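Local coordinates for protein alginate lyase, family PL7 (Zobellia galactanivorans, PDB 3ZPY) that probably cleaves alginate, the polyuronate of brown algal walls, by beta-elimination, using this catalytic domain of polysaccharide lyase family 7, at residues Q104-P109 with Y235-I240; V118-Q123 with V139-F144; I17-G22 with N43-D48. All blocks are in the same frame, centred on the assembly; numbering follows the deposited sequence.

In the fold
Following the chain from its N terminus, contact 3 comes first: it closes a loop of 20 residues by joining strand 15-21 to the irregular segment 43-48, and it is complete before contact 1 opens. Contact 1 spans 125 residues, pairing 104-109 with 235-240 in one sheet of the jelly-roll sandwich. Contact 2 pairs neighbouring strands 117-125 and 138-146 of the other sheet, closing a loop of 15 residues, and is nested inside that span. The two meet across the core, where Val238 CG2 lies 3.4 Å from Leu119 CD1, so the sheets pack directly together. Contact 3 touches neither, its centre being about 21 Å from that of contact 2, although both reach the same curved sheet.

Contact 1. Residues Q104-P109 with Y235-I240; sequences QVNQLP and YGLVRI
One face of the Tyr235 ring receives Gln107 CG in a CH-pi contact, 3.9 Å from the ring centroid and offset toward the rim, while Leu237 CB lies in plane at the ring edge; Lys61 adds a cation-pi contact. The Arg239 guanidinium is met at its edge by Gln104 OE1, and Trp57 makes a cation-pi contact with it. The strands are antiparallel neighbours in the seven-stranded sheet of the PL7 jelly roll, with a beta bulge: Asn106 N bonds to Leu237 O (2.9 Å), but Leu237 N returns to Gln107 O (3.0 Å). Gln107 N, inside the bulge, has no partner in the model. Gly236 suits its place because a CB would stand tight against Pro109 CD; its CA makes a CA-H...O contact with Gln107 O (3.2 Å). Val105 and Val238, a non-hydrogen-bonded pair, touch loosely (CG2 to CG2 4.3 Å) and face Leu119 and Phe121 of strand 117-125. Gln104 and Arg239 run side by side, the arginine extended from CG to NE, and NH2 donates to Gln104 OE1 (2.7 Å) from above the amide plane; the NE bond is weak. Near Pro109 a water accepts from Gln107 NE2 and Tyr235 N and donates to Leu108 O.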
ATOM      1  N   GLN A 104      -0.077  11.231   3.657  1.00  3.96           N
ATOM      2  CA  GLN A 104       0.649  12.051   2.672  1.00  4.13           C
ATOM      3  C   GLN A 104       1.684  11.218   1.959  1.00  3.59           C
ATOM      4  O   GLN A 104       2.122  10.166   2.464  1.00  4.38           O
ATOM      5  CB  GLN A 104       1.394  13.187   3.325  1.00  4.99           C
ATOM      6  CG  GLN A 104       0.566  14.139   4.237  1.00  5.69           C
ATOM      7  CD  GLN A 104       1.339  15.378   4.531  1.00  4.88           C
ATOM      8  OE1 GLN A 104       2.586  15.429   4.239  1.00  5.89           O
ATOM      9  NE2 GLN A 104       0.701  16.384   5.088  1.00  6.81           N
ATOM     10  N   VAL A 105       1.991  11.673   0.749  1.00  4.55           N
ATOM     11  CA  VAL A 105       3.132  11.095   0.032  1.00  4.37           C
ATOM     12  C   VAL A 105       4.135  12.257   0.021  1.00  3.97           C
ATOM     13  O   VAL A 105       3.788  13.356  -0.478  1.00  4.23           O
ATOM     14  CB  VAL A 105       2.802  10.521  -1.345  1.00  4.69           C
ATOM     15  CG1 VAL A 105       4.097  10.023  -2.008  1.00  5.25           C
ATOM     16  CG2 VAL A 105       1.697   9.471  -1.228  1.00  5.84           C
ATOM     17  N   ASN A 106       5.373  12.013   0.509  1.00  4.67           N
ATOM     18  CA  ASN A 106       6.331  13.024   0.599  1.00  4.68           C
ATOM     19  C   ASN A 106       7.447  12.937  -0.468  1.00  4.54           C
ATOM     20  O   ASN A 106       8.196  13.861  -0.598  1.00  5.63           O
ATOM     21  CB  ASN A 106       6.981  12.962   1.983  1.00  6.73           C
ATOM     22  CG  ASN A 106       5.929  13.165   3.107  1.00  5.96           C
ATOM     23  OD1 ASN A 106       5.291  14.224   3.171  1.00  9.40           O
ATOM     24  ND2 ASN A 106       5.638  12.109   3.854  1.00  7.83           N
ATOM     25  N   GLN A 107       7.558  11.825  -1.206  1.00  4.40           N
ATOM     26  CA  GLN A 107       8.636  11.643  -2.153  1.00  4.65           C
ATOM     27  C   GLN A 107       8.241  10.477  -3.029  1.00  4.20           C
ATOM     28  O   GLN A 107       7.767   9.456  -2.517  1.00  4.62           O
ATOM     29  CB  GLN A 107       9.947  11.228  -1.395  1.00  4.95           C
ATOM     30  CG  GLN A 107      11.156  11.099  -2.290  1.00  5.65           C
ATOM     31  CD  GLN A 107      11.806  12.394  -2.780  1.00  7.36           C
ATOM     32  OE1 GLN A 107      11.686  13.429  -2.235  1.00  8.20           O
ATOM     33  NE2 GLN A 107      12.601  12.263  -3.746  1.00 15.67           N
ATOM     34  N   LEU A 108       8.474  10.636  -4.341  1.00  4.80           N
ATOM     35  CA  LEU A 108       8.296   9.531  -5.314  1.00  5.29           C
ATOM     36  C   LEU A 108       9.673   8.983  -5.689  1.00  5.04           C
ATOM     37  O   LEU A 108      10.698   9.704  -5.680  1.00  7.08           O
ATOM     38  CB  LEU A 108       7.629  10.028  -6.606  1.00  5.70           C
ATOM     39  CG  LEU A 108       6.187  10.460  -6.376  1.00  5.40           C
ATOM     40  CD1 LEU A 108       5.636  11.018  -7.676  1.00  8.16           C
ATOM     41  CD2 LEU A 108       5.344   9.405  -5.715  1.00  7.47           C
ATOM     42  N   PRO A 109       9.706   7.674  -6.071  1.00  5.13           N
ATOM     43  CA  PRO A 109      10.924   7.056  -6.542  1.00  6.27           C
ATOM     44  C   PRO A 109      11.107   7.347  -8.032  1.00  5.98           C
ATOM     45  O   PRO A 109      10.415   8.246  -8.593  1.00  6.34           O
ATOM     46  CB  PRO A 109      10.688   5.582  -6.213  1.00  6.48           C
ATOM     47  CG  PRO A 109       9.187   5.434  -6.576  1.00  6.40           C
ATOM     48  CD  PRO A 109       8.597   6.703  -5.922  1.00  5.93           C
ATOM     49  N   TYR A 235      13.929   6.690  -3.672  1.00  5.83           N
ATOM     50  CA  TYR A 235      13.019   6.100  -2.687  1.00  6.69           C
ATOM     51  C   TYR A 235      11.643   6.757  -2.826  1.00  5.59           C
ATOM     52  O   TYR A 235      11.537   7.899  -3.375  1.00  5.71           O
ATOM     53  CB  TYR A 235      13.543   6.170  -1.210  1.00  8.25           C
ATOM     54  CG  TYR A 235      13.637   7.600  -0.681  1.00  7.60           C
ATOM     55  CD1 TYR A 235      14.669   8.440  -1.094  1.00  8.60           C
ATOM     56  CD2 TYR A 235      12.575   8.155   0.027  1.00  6.29           C
ATOM     57  CE1 TYR A 235      14.735   9.782  -0.593  1.00  8.91           C
ATOM     58  CE2 TYR A 235      12.614   9.474   0.511  1.00  7.05           C
ATOM     59  CZ  TYR A 235      13.683  10.275   0.150  1.00  9.67           C
ATOM     60  OH  TYR A 235      13.707  11.572   0.618  1.00 10.77           O
ATOM     61  N   GLY A 236      10.639   6.102  -2.250  1.00  5.96           N
ATOM     62  CA  GLY A 236       9.369   6.789  -1.998  1.00  5.70           C
ATOM     63  C   GLY A 236       9.128   6.827  -0.497  1.00  4.96           C
ATOM     64  O   GLY A 236       9.715   6.050   0.277  1.00  5.04           O
ATOM     65  N   LEU A 237       8.307   7.815  -0.083  1.00  4.56           N
ATOM     66  CA  LEU A 237       8.023   7.988   1.315  1.00  4.08           C
ATOM     67  C   LEU A 237       6.523   8.321   1.470  1.00  4.39           C
ATOM     68  O   LEU A 237       6.064   9.254   0.885  1.00  5.29           O
ATOM     69  CB  LEU A 237       8.880   9.113   1.878  1.00  5.20           C
ATOM     70  CG  LEU A 237       8.773   9.337   3.388  1.00  5.09           C
ATOM     71  CD1 LEU A 237       9.166   8.110   4.214  1.00  5.06           C
ATOM     72  CD2 LEU A 237       9.573  10.562   3.869  1.00  6.18           C
ATOM     73  N   VAL A 238       5.847   7.497   2.242  1.00  4.22           N
ATOM     74  CA  VAL A 238       4.420   7.590   2.534  1.00  4.21           C
ATOM     75  C   VAL A 238       4.324   7.715   4.056  1.00  4.24           C
ATOM     76  O   VAL A 238       5.053   7.063   4.818  1.00  5.08           O
ATOM     77  CB  VAL A 238       3.632   6.349   2.094  1.00  4.23           C
ATOM     78  CG1 VAL A 238       2.203   6.446   2.556  1.00  4.33           C
ATOM     79  CG2 VAL A 238       3.742   6.108   0.593  1.00  5.72           C
ATOM     80  N   ARG A 239       3.461   8.584   4.553  1.00  3.58           N
ATOM     81  CA  ARG A 239       3.247   8.657   5.989  1.00  4.10           C
ATOM     82  C   ARG A 239       1.714   8.594   6.281  1.00  3.56           C
ATOM     83  O   ARG A 239       0.909   9.169   5.542  1.00  4.49           O
ATOM     84  CB  ARG A 239       3.951   9.878   6.582  1.00  5.36           C
ATOM     85  CG  ARG A 239       3.466  11.249   6.133  1.00  5.30           C
ATOM     86  CD  ARG A 239       4.306  12.321   6.789  1.00  6.25           C
ATOM     87  NE  ARG A 239       3.927  13.642   6.438  1.00  6.66           N
ATOM     88  CZ  ARG A 239       4.539  14.719   6.893  1.00  6.65           C
ATOM     89  NH1 ARG A 239       5.518  14.602   7.801  1.00  6.77           N
ATOM     90  NH2 ARG A 239       4.216  15.883   6.347  1.00  7.61           N
ATOM     91  N   ILE A 240       1.357   7.858   7.357  1.00  4.14           N
ATOM     92  CA  ILE A 240      -0.042   7.521   7.650  1.00  4.31           C
ATOM     93  C   ILE A 240      -0.346   7.829   9.122  1.00  3.31           C
ATOM     94  O   ILE A 240       0.496   7.587  10.031  1.00  4.22           O
ATOM     95  CB  ILE A 240      -0.329   6.018   7.289  1.00  5.94           C
ATOM     96  CG1 ILE A 240      -0.001   5.777   5.827  1.00  6.68           C
ATOM     97  CG2 ILE A 240      -1.722   5.588   7.683  1.00 10.01           C
ATOM     98  CD1 ILE A 240      -0.001   4.317   5.325  1.00 10.72           C
TER
HETATM   99  O   HOH W   1      13.625   9.465  -4.579  1.00  6.50           O

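Contact 2. Residues V118-Q123 with V139-F144; sequences VLCFGQ and VVRVQF
Phe121 drives the edge of its ring into the face of Phe144: CE2 of Phe121 sits 3.6 Å above the Phe144 plane, over the centre, and the planes meet at 62°. This is the tight side of the contact. Phe121 CG lies between its backbone N and carbonyl carbon (chi1 58°), and Val142 O stands over one face of the ring. Both phenylalanines are wide enough to reach each other and Val105 of the facing sheet, and Val142, branched at CB, sets CG1 3.6 Å from Phe121 CZ. The backbone adapts through a classic beta bulge in which Phe121 and Gly122 both face Val142; Phe121 N reaches Val142 O at 2.9 Å, and Val142 N reaches Gly122 O at the same length.

The other side is more polar, and its side chains meet across the strands at longer range, with Arg141 alone partly exposed. Cys120 SG rests 3.8 Å from Arg141 CB. Arg141 gives NE to Gln143 OE1 (3.0 Å), its other nitrogens forming salt bridges with Asp138 and Glu165, while Gln143 NE2 bonds to Ser160 OG and the carbonyl O of Lys158. Gln123 begins the Gln-Ile-His motif, which in PL7 lyases lies on the concave, substrate-binding face, so this side probably lines the alginate cleft.

Strand 154-160 flanks the pair beyond 139-144, strand 221-223 beyond 118-123, and strand 96-107 packs across the core.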
ATOM      1  N   VAL A 118       6.235   6.584  -9.283  1.00  5.94           N
ATOM      2  CA  VAL A 118       4.900   6.196  -8.864  1.00  5.24           C
ATOM      3  C   VAL A 118       4.985   5.285  -7.630  1.00  4.66           C
ATOM      4  O   VAL A 118       5.841   4.364  -7.588  1.00  6.12           O
ATOM      5  CB  VAL A 118       4.097   5.551 -10.057  1.00  5.00           C
ATOM      6  CG1 VAL A 118       4.870   4.431 -10.788  1.00  6.61           C
ATOM      7  CG2 VAL A 118       2.711   5.068  -9.678  1.00  4.86           C
ATOM      8  N   LEU A 119       3.997   5.366  -6.740  1.00  4.57           N
ATOM      9  CA  LEU A 119       3.897   4.368  -5.732  1.00  4.00           C
ATOM     10  C   LEU A 119       2.436   4.216  -5.308  1.00  3.92           C
ATOM     11  O   LEU A 119       1.593   5.078  -5.619  1.00  5.02           O
ATOM     12  CB  LEU A 119       4.771   4.732  -4.546  1.00  4.13           C
ATOM     13  CG  LEU A 119       4.407   6.054  -3.749  1.00  4.89           C
ATOM     14  CD1 LEU A 119       3.244   5.902  -2.775  1.00  5.28           C
ATOM     15  CD2 LEU A 119       5.640   6.490  -2.932  1.00  6.22           C
ATOM     16  N   CYS A 120       2.159   3.101  -4.588  1.00  4.21           N
ATOM     17  CA  CYS A 120       0.822   2.748  -4.121  1.00  4.20           C
ATOM     18  C   CYS A 120       0.776   2.856  -2.607  1.00  3.91           C
ATOM     19  O   CYS A 120       1.607   2.292  -1.918  1.00  5.15           O
ATOM     20  CB  CYS A 120       0.574   1.292  -4.567  1.00  4.78           C
ATOM     21  SG  CYS A 120      -0.931   0.596  -3.813  1.00  6.20           S
ATOM     22  N   PHE A 121      -0.178   3.615  -2.133  1.00  4.51           N
ATOM     23  CA  PHE A 121      -0.285   3.906  -0.676  1.00  4.56           C
ATOM     24  C   PHE A 121      -1.573   3.252  -0.069  1.00  4.87           C
ATOM     25  O   PHE A 121      -1.890   3.536   1.098  1.00  8.88           O
ATOM     26  CB  PHE A 121      -0.161   5.402  -0.392  1.00  5.44           C
ATOM     27  CG  PHE A 121      -1.183   6.272  -1.106  1.00  5.35           C
ATOM     28  CD1 PHE A 121      -2.444   6.514  -0.579  1.00  5.49           C
ATOM     29  CD2 PHE A 121      -0.844   6.978  -2.279  1.00  4.63           C
ATOM     30  CE1 PHE A 121      -3.348   7.349  -1.203  1.00  5.96           C
ATOM     31  CE2 PHE A 121      -1.746   7.764  -2.933  1.00  5.67           C
ATOM     32  CZ  PHE A 121      -3.035   7.969  -2.394  1.00  6.26           C
ATOM     33  N   GLY A 122      -2.369   2.477  -0.854  1.00  4.35           N
ATOM     34  CA  GLY A 122      -3.401   1.658  -0.223  1.00  5.26           C
ATOM     35  C   GLY A 122      -3.910   0.711  -1.294  1.00  4.86           C
ATOM     36  O   GLY A 122      -3.852   1.024  -2.492  1.00  7.44           O
ATOM     37  N   GLN A 123      -4.380  -0.445  -0.845  1.00  5.86           N
ATOM     38  CA  GLN A 123      -4.823  -1.501  -1.748  1.00  6.83           C
ATOM     39  C   GLN A 123      -5.952  -2.323  -1.176  1.00  5.53           C
ATOM     40  O   GLN A 123      -6.059  -2.437   0.049  1.00  5.85           O
ATOM     41  CB  GLN A 123      -3.743  -2.544  -2.061  1.00  9.36           C
ATOM     42  CG  GLN A 123      -2.370  -2.111  -2.543  1.00 10.40           C
ATOM     43  CD  GLN A 123      -1.442  -3.338  -2.374  1.00 12.89           C
ATOM     44  OE1 GLN A 123      -0.420  -3.236  -1.684  1.00 17.47           O
ATOM     45  NE2 GLN A 123      -1.824  -4.450  -2.893  1.00 19.21           N
ATOM     46  N   VAL A 139      -7.023  -6.133  -6.412  1.00  6.97           N
ATOM     47  CA  VAL A 139      -8.359  -5.627  -6.819  1.00  6.17           C
ATOM     48  C   VAL A 139      -8.243  -4.150  -7.187  1.00  5.39           C
ATOM     49  O   VAL A 139      -8.751  -3.693  -8.202  1.00  6.05           O
ATOM     50  CB  VAL A 139      -9.385  -5.854  -5.711  1.00  6.91           C
ATOM     51  CG1 VAL A 139     -10.677  -5.156  -6.002  1.00  6.94           C
ATOM     52  CG2 VAL A 139      -9.595  -7.345  -5.447  1.00  7.33           C
ATOM     53  N   VAL A 140      -7.572  -3.391  -6.301  1.00  4.95           N
ATOM     54  CA  VAL A 140      -7.343  -1.920  -6.587  1.00  4.52           C
ATOM     55  C   VAL A 140      -6.033  -1.541  -5.926  1.00  4.67           C
ATOM     56  O   VAL A 140      -5.718  -2.042  -4.826  1.00  5.87           O
ATOM     57  CB  VAL A 140      -8.552  -1.035  -6.125  1.00  4.97           C
ATOM     58  CG1 VAL A 140      -8.668  -0.973  -4.577  1.00  7.09           C
ATOM     59  CG2 VAL A 140      -8.445   0.387  -6.708  1.00  5.30           C
ATOM     60  N   ARG A 141      -5.309  -0.677  -6.619  1.00  4.89           N
ATOM     61  CA  ARG A 141      -4.159   0.032  -6.083  1.00  4.61           C
ATOM     62  C   ARG A 141      -4.414   1.523  -6.180  1.00  4.63           C
ATOM     63  O   ARG A 141      -4.677   2.040  -7.274  1.00  5.21           O
ATOM     64  CB  ARG A 141      -2.923  -0.315  -6.893  1.00  4.93           C
ATOM     65  CG  ARG A 141      -2.409  -1.721  -6.604  1.00  5.61           C
ATOM     66  CD  ARG A 141      -0.959  -1.896  -7.102  1.00  7.86           C
ATOM     67  NE  ARG A 141      -0.764  -1.543  -8.516  1.00  8.50           N
ATOM     68  CZ  ARG A 141      -1.027  -2.355  -9.526  1.00  8.81           C
ATOM     69  NH1 ARG A 141      -1.563  -3.552  -9.327  1.00  8.34           N
ATOM     70  NH2 ARG A 141      -0.816  -1.948 -10.788  1.00 10.77           N
ATOM     71  N   VAL A 142      -4.295   2.243  -5.038  1.00  4.02           N
ATOM     72  CA  VAL A 142      -4.476   3.691  -4.973  1.00  4.58           C
ATOM     73  C   VAL A 142      -3.070   4.288  -4.992  1.00  3.96           C
ATOM     74  O   VAL A 142      -2.278   3.954  -4.112  1.00  4.57           O
ATOM     75  CB  VAL A 142      -5.209   4.002  -3.671  1.00  4.89           C
ATOM     76  CG1 VAL A 142      -5.360   5.519  -3.549  1.00  6.19           C
ATOM     77  CG2 VAL A 142      -6.572   3.316  -3.580  1.00  6.12           C
ATOM     78  N   GLN A 143      -2.789   5.114  -6.012  1.00  4.42           N
ATOM     79  CA  GLN A 143      -1.408   5.493  -6.274  1.00  5.44           C
ATOM     80  C   GLN A 143      -1.340   6.983  -6.570  1.00  4.89           C
ATOM     81  O   GLN A 143      -2.291   7.589  -6.965  1.00  5.14           O
ATOM     82  CB  GLN A 143      -0.849   4.778  -7.521  1.00  5.32           C
ATOM     83  CG  GLN A 143      -0.989   3.243  -7.357  1.00  7.05           C
ATOM     84  CD  GLN A 143      -0.948   2.495  -8.588  1.00  8.92           C
ATOM     85  OE1 GLN A 143      -0.276   1.450  -8.682  1.00 11.66           O
ATOM     86  NE2 GLN A 143      -1.759   2.956  -9.544  1.00 13.49           N
ATOM     87  N   PHE A 144      -0.161   7.565  -6.306  1.00  4.65           N
ATOM     88  CA  PHE A 144       0.222   8.829  -6.926  1.00  4.65           C
ATOM     89  C   PHE A 144       1.339   8.586  -7.967  1.00  5.51           C
ATOM     90  O   PHE A 144       2.266   7.842  -7.674  1.00  5.14           O
ATOM     91  CB  PHE A 144       0.699   9.863  -5.896  1.00  4.68           C
ATOM     92  CG  PHE A 144      -0.374  10.474  -5.056  1.00  4.56           C
ATOM     93  CD1 PHE A 144      -1.729  10.562  -5.428  1.00  6.15           C
ATOM     94  CD2 PHE A 144       0.038  11.103  -3.885  1.00  5.21           C
ATOM     95  CE1 PHE A 144      -2.643  11.158  -4.551  1.00  6.05           C
ATOM     96  CE2 PHE A 144      -0.848  11.732  -3.037  1.00  6.07           C
ATOM     97  CZ  PHE A 144      -2.210  11.763  -3.396  1.00  6.82           C
TER

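Contact 3. Residues I17-G22 with N43-D48; sequences INSFIG and NTYSDD
Ser19 and Tyr45 meet through their hydroxyls, in the one direct hydrogen bond between strand 15-21, part of the larger curled sheet of the jelly roll, and segment 43-48, in the loop between strands 29-31 and 51-53; the contact fixes that loop to the sheet. Ser19 OG donates to Tyr45 OH at 2.8 Å and lies near the plane of the ring, at its edge. A serine suits this place because its short side chain keeps the hydroxyl near the strand, whereas tyrosine spans the wide gap between the backbones; its CG, anti to the backbone N (chi1 178°), starts the ring on that path.

Water-mediated bonds extend this link. A water in the plane of the Tyr45 ring accepts from Tyr45 OH at 2.7 Å and donates to Phe20 O at 2.6 Å and to Asp47 OD2 at 2.7 Å. Asp47 therefore reaches the strand through this single water, while its OD1 takes the backbone N of Asn49.

Apolar contact is slight: Ile17 CG2 approaches Tyr45 CE2 obliquely at 4.3 Å. Outside the two segments, the ring of Phe51 meets the Tyr45 ring nearly parallel. The same loop contains the sodium site formed by Thr35, Ala37 and Ile40.

The chemistry implies a donor-to-acceptor chain from Ser19 OG through Tyr45 OH to the water, which splits between Phe20 O and Asp47 OD2; the carboxylate would be expected to polarise the water.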
ATOM      1  N   ILE A  17       3.216  -6.725   9.495  1.00  5.48           N
ATOM      2  CA  ILE A  17       4.156  -5.714   8.967  1.00  5.38           C
ATOM      3  C   ILE A  17       5.125  -6.368   7.986  1.00  6.08           C
ATOM      4  O   ILE A  17       5.932  -7.207   8.389  1.00  7.77           O
ATOM      5  CB  ILE A  17       4.934  -5.048  10.110  1.00  6.23           C
ATOM      6  CG1 ILE A  17       3.987  -4.349  11.039  1.00  6.55           C
ATOM      7  CG2 ILE A  17       5.873  -3.985   9.531  1.00  6.47           C
ATOM      8  CD1 ILE A  17       4.707  -3.969  12.352  1.00  6.75           C
ATOM      9  N   ASN A  18       4.979  -5.936   6.692  1.00  6.20           N
ATOM     10  CA  ASN A  18       5.934  -6.327   5.615  1.00  6.31           C
ATOM     11  C   ASN A  18       7.099  -5.313   5.596  1.00  6.55           C
ATOM     12  O   ASN A  18       6.864  -4.123   5.482  1.00  6.94           O
ATOM     13  CB  ASN A  18       5.301  -6.299   4.210  1.00  8.34           C
ATOM     14  CG  ASN A  18       3.986  -7.031   4.058  1.00  8.07           C
ATOM     15  OD1 ASN A  18       3.715  -8.088   4.648  1.00 11.50           O
ATOM     16  ND2 ASN A  18       3.195  -6.506   3.198  1.00  8.71           N
ATOM     17  N   SER A  19       8.352  -5.737   5.856  1.00  5.67           N
ATOM     18  CA  SER A  19       9.466  -4.821   5.881  1.00  5.15           C
ATOM     19  C   SER A  19      10.723  -5.508   5.525  1.00  6.51           C
ATOM     20  O   SER A  19      10.724  -6.711   5.079  1.00  8.25           O
ATOM     21  CB  SER A  19       9.525  -4.088   7.241  1.00  6.03           C
ATOM     22  OG  SER A  19      10.366  -2.967   7.180  1.00  6.22           O
ATOM     23  N   PHE A  20      11.829  -4.777   5.623  1.00  7.88           N
ATOM     24  CA  PHE A  20      13.136  -5.300   5.252  1.00  8.25           C
ATOM     25  C   PHE A  20      14.077  -5.222   6.453  1.00  9.18           C
ATOM     26  O   PHE A  20      13.842  -4.395   7.360  1.00  9.59           O
ATOM     27  CB  PHE A  20      13.777  -4.420   4.138  1.00 10.45           C
ATOM     28  CG  PHE A  20      13.258  -4.727   2.763  1.00  7.87           C
ATOM     29  CD1 PHE A  20      12.054  -4.185   2.329  1.00  8.34           C
ATOM     30  CD2 PHE A  20      14.001  -5.583   1.887  1.00  9.62           C
ATOM     31  CE1 PHE A  20      11.518  -4.545   1.094  1.00  8.32           C
ATOM     32  CE2 PHE A  20      13.444  -5.913   0.650  1.00 10.39           C
ATOM     33  CZ  PHE A  20      12.249  -5.349   0.232  1.00  8.23           C
ATOM     34  N   ILE A  21      15.123  -6.034   6.423  1.00 11.03           N
ATOM     35  CA  ILE A  21      16.232  -5.833   7.313  1.00 12.84           C
ATOM     36  C   ILE A  21      17.489  -5.515   6.516  1.00 12.96           C
ATOM     37  O   ILE A  21      17.564  -5.844   5.323  1.00 15.52           O
ATOM     38  CB  ILE A  21      16.437  -7.020   8.285  1.00 14.13           C
ATOM     39  CG1 ILE A  21      16.977  -8.269   7.592  1.00 16.47           C
ATOM     40  CG2 ILE A  21      15.205  -7.265   9.149  1.00 15.44           C
ATOM     41  CD1 ILE A  21      17.502  -9.297   8.599  1.00 17.66           C
ATOM     42  N   GLY A  22      18.466  -4.909   7.186  1.00 13.03           N
ATOM     43  CA  GLY A  22      19.746  -4.574   6.564  1.00 12.56           C
ATOM     44  C   GLY A  22      19.693  -3.164   6.039  1.00 11.55           C
ATOM     45  O   GLY A  22      18.607  -2.562   5.938  1.00 12.90           O
ATOM     46  N   ASN A  43       5.679  -4.708  18.922  1.00  8.34           N
ATOM     47  CA  ASN A  43       5.330  -3.420  19.482  1.00  8.78           C
ATOM     48  C   ASN A  43       6.541  -2.547  19.709  1.00  8.02           C
ATOM     49  O   ASN A  43       6.360  -1.432  20.121  1.00 10.96           O
ATOM     50  CB  ASN A  43       4.535  -3.550  20.798  1.00 12.31           C
ATOM     51  CG  ASN A  43       3.943  -2.159  21.305  1.00 18.55           C
ATOM     52  OD1 ASN A  43       3.293  -1.379  20.534  1.00 21.08           O
ATOM     53  ND2 ASN A  43       4.154  -1.870  22.599  1.00 27.71           N
ATOM     54  N   THR A  44       7.749  -3.025  19.517  1.00  6.94           N
ATOM     55  CA  THR A  44       8.948  -2.159  19.525  1.00  6.97           C
ATOM     56  C   THR A  44       9.620  -1.956  18.174  1.00  9.27           C
ATOM     57  O   THR A  44      10.556  -1.160  18.081  1.00  9.33           O
ATOM     58  CB  THR A  44       9.973  -2.619  20.547  1.00 10.81           C
ATOM     59  OG1 THR A  44      10.435  -3.933  20.196  1.00 11.82           O
ATOM     60  CG2 THR A  44       9.409  -2.769  21.920  1.00 11.63           C
ATOM     61  N   TYR A  45       9.137  -2.627  17.139  1.00  8.63           N
ATOM     62  CA  TYR A  45       9.827  -2.503  15.854  1.00  7.88           C
ATOM     63  C   TYR A  45       9.881  -1.064  15.321  1.00  7.94           C
ATOM     64  O   TYR A  45       8.834  -0.416  15.143  1.00  6.80           O
ATOM     65  CB  TYR A  45       9.165  -3.398  14.797  1.00  8.38           C
ATOM     66  CG  TYR A  45       9.814  -3.280  13.440  1.00  7.84           C
ATOM     67  CD1 TYR A  45      11.200  -3.393  13.281  1.00  8.79           C
ATOM     68  CD2 TYR A  45       9.059  -2.928  12.337  1.00  7.33           C
ATOM     69  CE1 TYR A  45      11.790  -3.268  12.028  1.00  9.53           C
ATOM     70  CE2 TYR A  45       9.643  -2.755  11.084  1.00  6.18           C
ATOM     71  CZ  TYR A  45      11.003  -2.874  10.937  1.00  6.94           C
ATOM     72  OH  TYR A  45      11.583  -2.730   9.672  1.00  8.27           O
ATOM     73  N   SER A  46      11.099  -0.625  14.950  1.00  7.85           N
ATOM     74  CA  SER A  46      11.310   0.666  14.320  1.00  5.80           C
ATOM     75  C   SER A  46      12.662   0.572  13.626  1.00  6.87           C
ATOM     76  O   SER A  46      13.632   0.129  14.244  1.00  7.53           O
ATOM     77  CB  SER A  46      11.284   1.795  15.380  1.00  6.39           C
ATOM     78  OG  SER A  46      11.408   3.063  14.773  1.00  8.68           O
ATOM     79  N   ASP A  47      12.711   1.154  12.414  1.00  6.32           N
ATOM     80  CA  ASP A  47      13.956   1.228  11.720  1.00  6.46           C
ATOM     81  C   ASP A  47      13.856   2.504  10.890  1.00  6.52           C
ATOM     82  O   ASP A  47      13.015   2.600  10.007  1.00  5.98           O
ATOM     83  CB  ASP A  47      14.155   0.005  10.813  1.00  8.41           C
ATOM     84  CG  ASP A  47      15.444   0.012  10.038  1.00  8.01           C
ATOM     85  OD1 ASP A  47      16.111   1.068   9.851  1.00  9.09           O
ATOM     86  OD2 ASP A  47      15.836  -1.068   9.567  1.00 10.06           O
ATOM     87  N   ASP A  48      14.723   3.466  11.143  1.00  7.46           N
ATOM     88  CA  ASP A  48      14.630   4.724  10.405  1.00  8.44           C
ATOM     89  C   ASP A  48      14.852   4.618   8.950  1.00  7.74           C
ATOM     90  O   ASP A  48      14.491   5.546   8.230  1.00  8.80           O
ATOM     91  CB  ASP A  48      15.710   5.694  10.964  1.00 11.34           C
ATOM     92  CG  ASP A  48      15.363   6.247  12.324  1.00 11.29           C
ATOM     93  OD1 ASP A  48      14.241   5.878  12.867  1.00 11.11           O
ATOM     94  OD2 ASP A  48      16.223   7.011  12.908  1.00 19.03           O
TER
HETATM   95  O   HOH W   2      14.209  -3.266   9.687  1.00  8.45           O